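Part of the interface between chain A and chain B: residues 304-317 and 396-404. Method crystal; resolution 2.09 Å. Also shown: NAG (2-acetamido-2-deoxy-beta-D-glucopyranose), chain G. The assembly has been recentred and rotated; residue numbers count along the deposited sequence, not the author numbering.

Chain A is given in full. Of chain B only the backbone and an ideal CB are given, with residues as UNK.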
# COMPACT_ATOMS: atom_id res chain seq x y z
N ALA A 304 -26.25 -12.49 -10.16
CA ALA A 304 -27.12 -13.65 -10.03
C ALA A 304 -28.58 -13.24 -10.09
O ALA A 304 -29.40 -13.93 -10.69
CB ALA A 304 -26.80 -14.40 -8.74
N GLU A 305 -28.92 -12.09 -9.49
CA GLU A 305 -30.29 -11.60 -9.61
C GLU A 305 -30.60 -11.22 -11.06
O GLU A 305 -31.68 -11.56 -11.57
CB GLU A 305 -30.52 -10.43 -8.65
CG GLU A 305 -31.81 -9.62 -8.87
CD GLU A 305 -33.11 -10.47 -8.82
OE1 GLU A 305 -33.10 -11.57 -8.24
OE2 GLU A 305 -34.15 -10.02 -9.37
N LEU A 306 -29.66 -10.56 -11.74
CA LEU A 306 -29.88 -10.19 -13.13
C LEU A 306 -30.10 -11.41 -14.01
O LEU A 306 -30.97 -11.40 -14.90
CB LEU A 306 -28.71 -9.37 -13.66
CG LEU A 306 -28.57 -7.93 -13.16
CD1 LEU A 306 -27.30 -7.30 -13.71
CD2 LEU A 306 -29.79 -7.13 -13.56
N ASP A 307 -29.33 -12.48 -13.79
CA ASP A 307 -29.54 -13.72 -14.53
C ASP A 307 -30.91 -14.31 -14.23
O ASP A 307 -31.57 -14.84 -15.13
CB ASP A 307 -28.44 -14.73 -14.21
CG ASP A 307 -27.51 -14.98 -15.39
OD1 ASP A 307 -27.92 -14.79 -16.56
OD2 ASP A 307 -26.35 -15.39 -15.13
N SER A 308 -31.34 -14.24 -12.96
CA SER A 308 -32.65 -14.73 -12.58
C SER A 308 -33.75 -13.94 -13.27
O SER A 308 -34.80 -14.49 -13.61
CB SER A 308 -32.81 -14.64 -11.06
OG SER A 308 -34.17 -14.96 -10.72
N ARG A 309 -33.54 -12.65 -13.51
CA ARG A 309 -34.57 -11.86 -14.16
C ARG A 309 -34.72 -12.27 -15.63
O ARG A 309 -35.83 -12.37 -16.14
CB ARG A 309 -34.26 -10.38 -14.02
CG ARG A 309 -34.37 -9.89 -12.60
CD ARG A 309 -34.07 -8.41 -12.54
NE ARG A 309 -34.08 -7.91 -11.18
CZ ARG A 309 -34.04 -6.62 -10.87
NH1 ARG A 309 -34.00 -5.71 -11.84
NH2 ARG A 309 -34.04 -6.23 -9.60
N PHE A 310 -33.60 -12.52 -16.31
CA PHE A 310 -33.64 -13.01 -17.68
C PHE A 310 -34.23 -14.40 -17.74
O PHE A 310 -34.93 -14.74 -18.70
CB PHE A 310 -32.24 -12.98 -18.31
CG PHE A 310 -31.80 -11.61 -18.70
CD1 PHE A 310 -32.40 -10.96 -19.76
CD2 PHE A 310 -30.82 -10.94 -17.97
CE1 PHE A 310 -32.02 -9.68 -20.11
CE2 PHE A 310 -30.42 -9.66 -18.32
CZ PHE A 310 -31.01 -9.02 -19.38
N ARG A 311 -33.96 -15.23 -16.74
CA ARG A 311 -34.65 -16.51 -16.64
C ARG A 311 -36.16 -16.30 -16.56
O ARG A 311 -36.93 -16.87 -17.35
CB ARG A 311 -34.15 -17.29 -15.43
CG ARG A 311 -34.88 -18.59 -15.15
CD ARG A 311 -34.71 -19.04 -13.70
NE ARG A 311 -35.00 -17.96 -12.75
CZ ARG A 311 -36.23 -17.50 -12.48
NH1 ARG A 311 -37.30 -18.01 -13.09
NH2 ARG A 311 -36.38 -16.49 -11.61
N GLN A 312 -36.61 -15.42 -15.66
CA GLN A 312 -38.04 -15.17 -15.52
C GLN A 312 -38.65 -14.59 -16.79
O GLN A 312 -39.77 -14.96 -17.17
CB GLN A 312 -38.29 -14.22 -14.36
CG GLN A 312 -39.75 -14.03 -14.06
CD GLN A 312 -40.31 -15.13 -13.17
OE1 GLN A 312 -39.60 -16.07 -12.82
NE2 GLN A 312 -41.59 -15.00 -12.80
N LEU A 313 -37.97 -13.64 -17.44
CA LEU A 313 -38.53 -13.05 -18.66
C LEU A 313 -38.69 -14.09 -19.77
O LEU A 313 -39.65 -14.05 -20.54
CB LEU A 313 -37.67 -11.89 -19.17
CG LEU A 313 -37.77 -10.61 -18.34
CD1 LEU A 313 -36.94 -9.47 -18.93
CD2 LEU A 313 -39.23 -10.21 -18.16
N SER A 314 -37.74 -15.01 -19.88
CA SER A 314 -37.85 -16.02 -20.92
C SER A 314 -39.00 -16.98 -20.65
O SER A 314 -39.60 -17.52 -21.59
CB SER A 314 -36.54 -16.79 -21.07
OG SER A 314 -36.45 -17.76 -20.05
N GLU A 315 -39.32 -17.22 -19.37
CA GLU A 315 -40.50 -18.03 -19.05
C GLU A 315 -41.78 -17.28 -19.39
O GLU A 315 -42.70 -17.85 -19.99
CB GLU A 315 -40.49 -18.44 -17.58
CG GLU A 315 -39.24 -19.23 -17.17
CD GLU A 315 -39.15 -19.49 -15.66
OE1 GLU A 315 -40.09 -19.10 -14.92
OE2 GLU A 315 -38.15 -20.10 -15.21
N ILE A 316 -41.86 -15.99 -19.04
CA ILE A 316 -43.04 -15.20 -19.36
C ILE A 316 -43.24 -15.12 -20.87
O ILE A 316 -44.33 -15.37 -21.38
CB ILE A 316 -42.93 -13.79 -18.73
CG1 ILE A 316 -42.93 -13.89 -17.19
CG2 ILE A 316 -44.03 -12.88 -19.28
CD1 ILE A 316 -42.58 -12.56 -16.47
N LEU A 317 -42.17 -14.78 -21.61
CA LEU A 317 -42.27 -14.60 -23.05
C LEU A 317 -42.60 -15.90 -23.77
O LEU A 317 -43.37 -15.89 -24.73
CB LEU A 317 -40.98 -14.00 -23.61
CG LEU A 317 -40.74 -12.51 -23.35
CD1 LEU A 317 -39.29 -12.12 -23.68
CD2 LEU A 317 -41.71 -11.64 -24.13
N UNK B 396 -48.14 -9.96 -9.26
CA UNK B 396 -46.73 -9.78 -9.63
C UNK B 396 -46.29 -11.05 -10.36
O UNK B 396 -46.09 -12.09 -9.73
CB UNK B 396 -45.85 -9.51 -8.41
N UNK B 397 -46.17 -10.96 -11.69
CA UNK B 397 -45.64 -12.08 -12.47
C UNK B 397 -44.12 -12.02 -12.60
O UNK B 397 -43.52 -12.96 -13.13
CB UNK B 397 -46.28 -12.10 -13.86
N UNK B 398 -43.48 -10.95 -12.14
CA UNK B 398 -42.03 -10.86 -12.32
C UNK B 398 -41.25 -11.40 -11.14
O UNK B 398 -40.29 -12.15 -11.33
CB UNK B 398 -41.62 -9.41 -12.57
N UNK B 399 -41.66 -11.05 -9.92
CA UNK B 399 -41.02 -11.53 -8.69
C UNK B 399 -39.51 -11.26 -8.71
O UNK B 399 -38.69 -12.12 -8.38
CB UNK B 399 -41.28 -13.03 -8.51
N UNK B 400 -39.14 -10.05 -9.16
CA UNK B 400 -37.75 -9.62 -9.12
C UNK B 400 -37.37 -9.27 -7.69
O UNK B 400 -38.17 -8.74 -6.93
CB UNK B 400 -37.52 -8.43 -10.05
N UNK B 401 -36.13 -9.58 -7.32
CA UNK B 401 -35.56 -9.13 -6.06
C UNK B 401 -34.79 -7.84 -6.25
O UNK B 401 -34.20 -7.60 -7.31
CB UNK B 401 -34.65 -10.21 -5.46
N UNK B 402 -34.79 -7.00 -5.22
CA UNK B 402 -34.07 -5.74 -5.28
C UNK B 402 -32.60 -5.99 -5.56
O UNK B 402 -31.99 -6.91 -5.00
CB UNK B 402 -34.24 -4.95 -3.98
N UNK B 403 -32.04 -5.23 -6.49
CA UNK B 403 -30.61 -5.30 -6.73
C UNK B 403 -29.85 -4.69 -5.56
O UNK B 403 -30.27 -3.69 -4.99
CB UNK B 403 -30.25 -4.59 -8.04
N UNK B 404 -28.74 -5.30 -5.21
CA UNK B 404 -27.76 -4.60 -4.40
C UNK B 404 -26.91 -3.74 -5.33
O UNK B 404 -26.47 -4.20 -6.38
CB UNK B 404 -26.90 -5.58 -3.60
C1 NAG G . -40.03 -15.43 -5.77
C2 NAG G . -40.60 -16.84 -5.71
C3 NAG G . -40.26 -17.49 -4.37
C4 NAG G . -38.77 -17.38 -4.04
C5 NAG G . -38.16 -16.02 -4.39
C6 NAG G . -36.65 -16.09 -4.51
C7 NAG G . -42.61 -17.25 -7.05
C8 NAG G . -44.11 -17.16 -7.12
N2 NAG G . -42.04 -16.83 -5.92
O3 NAG G . -40.64 -18.86 -4.41
O4 NAG G . -38.68 -17.50 -2.63
O5 NAG G . -38.63 -15.49 -5.64
O6 NAG G . -36.05 -14.80 -4.44
O7 NAG G . -41.94 -17.70 -7.98

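Chain A presents one side of a helix, and the stretch of chain B runs along it without regular secondary structure, from Ile A316 at its start to Glu A305 near its end.

At 396 nothing of this helix stretch lies within 5.5 Å of the ideal CB, so the helix sets little constraint. It is Asp B396, whose OD1 accepts hydrogen bonds from the backbone N of positions 398 (2.8 Å) and 399 (2.9 Å), bracing the turn that follows.

At 397 the CA-to-CB bond points sideways, with the ideal CB 4.5 Å from Ile A316 CD1. The backbone O accepts a hydrogen bond from Gln A312 NE2 at 2.8 Å, whatever the residue. The Ile A316 methyl favours an apolar side chain: valine, leucine, isoleucine or methionine. Ile B397 is found, its CG1 3.9 Å from Ile A316 CD1.

Position 398 also points sideways, its ideal CB 5.1 Å from Ile A316 CD1. A short side chain would barely touch the helix, whereas a long apolar or aromatic one could reach Ile A316 and Leu A313. Tyr B398 does so: CD1 lies 3.6 Å from Ile A316 CD1, and the ring edge meets Leu A313 CD2, which is 4.1 Å from CE1. The hydroxyl is hydrogen-bonded elsewhere in the structure.

Position 399 has phi/psi of 54/43, a left-handed conformation that favours glycine, asparagine or aspartate. Its CB points sideways, and the sugar C1 lies 3.9 Å from the ideal CB, a gap that CG and ND2 of an N-linked asparagine would bridge. Asn B399 carries the glycan through a 1.5 Å bond from ND2 to NAG C1.

Position 400 points toward the helix, its ideal CB 3.7 Å from Arg A309 NE. Ahead lie the aliphatic part of Arg A309, Gln A312 CB and Leu A313, suited to a flat aromatic ring or a large aliphatic group. Phe B400 places a ring face against Arg A309 CG, a CH-pi contact 3.8 Å from CG to the ring centroid, while Gln A312 CB and Leu A313 CD2 lie at the ring edge.

At 401 the backbone does the binding. Its N donates to Glu A305 OE2 (2.9 Å), and its O accepts from Arg A309 NH2 (2.7 Å). A 2.8 Å salt bridge from Arg A309 NE to Glu A305 OE2 joins these two side chains. The ideal CB is 3.5 Å from Glu A305 OE1, so a small neutral residue fits. Ser B401 packs its CB there, its hydroxyl making no hydrogen bond to the helix.

Position 402 points away and tolerates many types; Ala B402 occupies it.

Position 403 points sideways, but a branched aliphatic chain could turn back to Arg A309, Glu A305 CG and Leu A306. Leu B403 does this: CG covers the guanidinium face opposite Phe B400, 3.7 Å from Arg A309 NH2, and CD2 lies 3.7 Å from Glu A305 CG and 4.2 Å from Leu A306 CG.

Position 404 is out of reach; it is Trp B404.

Chain B (396-404) DIYNFSALW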
# COMPACT_ATOMS: atom_id res chain seq x y z
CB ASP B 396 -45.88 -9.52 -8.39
CG ASP B 396 -44.36 -9.48 -8.69
OD1 ASP B 396 -43.97 -9.31 -9.87
OD2 ASP B 396 -43.56 -9.60 -7.73
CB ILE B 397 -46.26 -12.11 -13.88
CG1 ILE B 397 -45.70 -10.93 -14.69
CG2 ILE B 397 -47.76 -12.01 -13.82
CD1 ILE B 397 -46.24 -10.83 -16.10
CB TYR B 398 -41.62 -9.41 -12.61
CG TYR B 398 -42.33 -8.91 -13.85
CD1 TYR B 398 -41.89 -9.28 -15.11
CD2 TYR B 398 -43.47 -8.12 -13.76
CE1 TYR B 398 -42.57 -8.87 -16.25
CE2 TYR B 398 -44.13 -7.69 -14.88
CZ TYR B 398 -43.68 -8.07 -16.12
OH TYR B 398 -44.36 -7.65 -17.23
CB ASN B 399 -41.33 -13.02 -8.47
CG ASN B 399 -40.94 -13.53 -7.07
OD1 ASN B 399 -41.08 -12.81 -6.08
ND2 ASN B 399 -40.45 -14.77 -7.00
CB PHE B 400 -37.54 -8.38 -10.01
CG PHE B 400 -37.77 -8.62 -11.51
CD1 PHE B 400 -37.76 -9.89 -12.06
CD2 PHE B 400 -37.96 -7.53 -12.36
CE1 PHE B 400 -37.97 -10.07 -13.42
CE2 PHE B 400 -38.16 -7.72 -13.71
CZ PHE B 400 -38.16 -8.99 -14.25
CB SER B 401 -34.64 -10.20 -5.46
OG SER B 401 -35.41 -11.30 -5.01
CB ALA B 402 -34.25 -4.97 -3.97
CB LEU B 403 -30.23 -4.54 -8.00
CG LEU B 403 -30.46 -5.19 -9.35
CD1 LEU B 403 -29.91 -4.25 -10.44
CD2 LEU B 403 -29.76 -6.53 -9.35
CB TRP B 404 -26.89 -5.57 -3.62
CG TRP B 404 -25.76 -4.92 -2.89
CD1 TRP B 404 -25.77 -4.43 -1.61
CD2 TRP B 404 -24.44 -4.69 -3.39
NE1 TRP B 404 -24.55 -3.90 -1.30
CE2 TRP B 404 -23.71 -4.05 -2.37
CE3 TRP B 404 -23.81 -4.96 -4.61
CZ2 TRP B 404 -22.37 -3.69 -2.52
CZ3 TRP B 404 -22.48 -4.60 -4.77
CH2 TRP B 404 -21.78 -3.97 -3.72
O HOH W 1 -37.90 -13.80 -10.94
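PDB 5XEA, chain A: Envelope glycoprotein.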